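Local structure of putative oxygenase (Streptomyces viridochromogenes Tue57, 4XAA) at residues A[5-8]-A[9-12]. The protein is probably an iron- and 2-oxoglutarate-dependent oxygenase of the phytanoyl-CoA dioxygenase family, with a double-stranded beta-helix fold, linked to oxidative cyclizations in orthosomycin biosynthesis. Residues are numbered along the deposited sequence; the frame is centred on the assembly and turned at random.
Sequences TLDR and AAAI
Asp7 caps the first turn of helix 8-18 by accepting a hydrogen bond from the backbone of Ala10. This is a side-chain N-cap. Asp7 OD1 lies 3.2 Å from Ala10 N, and the bond is nearly straight, with 169° at the hydrogen. The N-H reaches OD1 from above the carboxylate plane, 68° out of it. CG stands anti to the backbone N of Asp7 (chi1 -171°), which places the carboxylate beside the first turn, within reach of Ala10 N. Asp7 OD2 makes a close approach, 3.2 Å, to Ala10 CB.

Two backbone i+4 to i bonds start the helix. Ala11 N donates to Asp7 O at 2.9 Å, and Ile12 N donates to Arg8 O at the same N to O distance.

The apolar contact is slight. The Arg8 side chain is kinked beyond CB, and its CD comes 4.2 Å from Ile12 CD1, one turn on. Arg8, Ala11 and Ile12 also touch Phe99 of helix 90-100, and Arg8 reaches Leu95, so this face of the turn packs on that helix.

The carboxylate thus gives a partner to one N-H of the first turn. Its negative charge probably also interacts favourably with the positive end of the helix dipole.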
ATOM      1  N   THR A   5      -6.584  -6.063 -19.892  1.00 52.66           N
ATOM      2  CA  THR A   5      -5.279  -6.383 -20.460  1.00 54.62           C
ATOM      3  C   THR A   5      -4.193  -6.487 -19.406  1.00 49.39           C
ATOM      4  O   THR A   5      -4.381  -6.100 -18.252  1.00 49.10           O
ATOM      5  CB  THR A   5      -4.797  -5.345 -21.511  1.00 50.56           C
ATOM      6  OG1 THR A   5      -4.171  -4.239 -20.852  1.00 52.12           O
ATOM      7  CG2 THR A   5      -5.929  -4.862 -22.407  1.00 49.84           C
ATOM      8  N   LEU A   6      -3.066  -7.042 -19.839  1.00 48.51           N
ATOM      9  CA  LEU A   6      -1.819  -7.103 -19.086  1.00 48.94           C
ATOM     10  C   LEU A   6      -0.741  -6.461 -19.944  1.00 49.84           C
ATOM     11  O   LEU A   6      -0.439  -6.937 -21.040  1.00 48.00           O
ATOM     12  CB  LEU A   6      -1.444  -8.541 -18.737  1.00 41.94           C
ATOM     13  CG  LEU A   6      -2.162  -9.062 -17.493  1.00 47.82           C
ATOM     14  CD1 LEU A   6      -2.189 -10.564 -17.474  1.00 55.36           C
ATOM     15  CD2 LEU A   6      -1.474  -8.552 -16.255  1.00 49.44           C
ATOM     16  N   ASP A   7      -0.191  -5.358 -19.455  1.00 43.43           N
ATOM     17  CA  ASP A   7       0.694  -4.534 -20.261  1.00 45.25           C
ATOM     18  C   ASP A   7       1.701  -3.854 -19.340  1.00 45.27           C
ATOM     19  O   ASP A   7       1.555  -2.689 -18.996  1.00 46.29           O
ATOM     20  CB  ASP A   7      -0.116  -3.507 -21.063  1.00 40.39           C
ATOM     21  CG  ASP A   7       0.724  -2.753 -22.091  1.00 43.15           C
ATOM     22  OD1 ASP A   7       1.966  -2.862 -22.059  1.00 40.19           O
ATOM     23  OD2 ASP A   7       0.137  -2.015 -22.920  1.00 42.17           O
ATOM     24  N   ARG A   8       2.713  -4.609 -18.940  1.00 44.54           N
ATOM     25  CA  ARG A   8       3.762  -4.134 -18.051  1.00 43.95           C
ATOM     26  C   ARG A   8       4.372  -2.817 -18.509  1.00 43.08           C
ATOM     27  O   ARG A   8       4.521  -1.894 -17.719  1.00 45.69           O
ATOM     28  CB  ARG A   8       4.846  -5.197 -17.932  1.00 40.23           C
ATOM     29  CG  ARG A   8       6.035  -4.805 -17.102  1.00 47.51           C
ATOM     30  CD  ARG A   8       5.668  -4.499 -15.658  1.00 46.89           C
ATOM     31  NE  ARG A   8       4.781  -5.475 -15.020  1.00 46.07           N
ATOM     32  CZ  ARG A   8       5.181  -6.619 -14.473  1.00 45.08           C
ATOM     33  NH1 ARG A   8       6.458  -6.958 -14.523  1.00 39.06           N
ATOM     34  NH2 ARG A   8       4.299  -7.430 -13.886  1.00 42.13           N
ATOM     35  N   ALA A   9       4.718  -2.723 -19.784  1.00 38.99           N
ATOM     36  CA  ALA A   9       5.369  -1.523 -20.283  1.00 40.60           C
ATOM     37  C   ALA A   9       4.477  -0.279 -20.125  1.00 44.45           C
ATOM     38  O   ALA A   9       4.943   0.764 -19.660  1.00 43.32           O
ATOM     39  CB  ALA A   9       5.773  -1.711 -21.735  1.00 38.06           C
ATOM     40  N   ALA A  10       3.206  -0.393 -20.513  1.00 41.20           N
ATOM     41  CA  ALA A  10       2.242   0.687 -20.324  1.00 44.32           C
ATOM     42  C   ALA A  10       2.022   1.012 -18.847  1.00 44.93           C
ATOM     43  O   ALA A  10       1.762   2.164 -18.488  1.00 48.67           O
ATOM     44  CB  ALA A  10       0.928   0.339 -20.964  1.00 43.29           C
ATOM     45  N   ALA A  11       2.112  -0.007 -17.999  1.00 39.01           N
ATOM     46  CA  ALA A  11       1.946   0.177 -16.575  1.00 36.75           C
ATOM     47  C   ALA A  11       3.127   0.970 -16.006  1.00 44.65           C
ATOM     48  O   ALA A  11       2.948   1.856 -15.157  1.00 42.36           O
ATOM     49  CB  ALA A  11       1.800  -1.147 -15.890  1.00 33.08           C
ATOM     50  N   ILE A  12       4.330   0.681 -16.498  1.00 43.84           N
ATOM     51  CA  ILE A  12       5.504   1.438 -16.078  1.00 41.69           C
ATOM     52  C   ILE A  12       5.383   2.870 -16.585  1.00 42.80           C
ATOM     53  O   ILE A  12       5.745   3.818 -15.895  1.00 42.99           O
ATOM     54  CB  ILE A  12       6.821   0.797 -16.575  1.00 38.22           C
ATOM     55  CG1 ILE A  12       7.116  -0.471 -15.780  1.00 40.75           C
ATOM     56  CG2 ILE A  12       7.995   1.761 -16.419  1.00 39.72           C
ATOM     57  CD1 ILE A  12       8.267  -1.297 -16.345  1.00 41.00           C
TER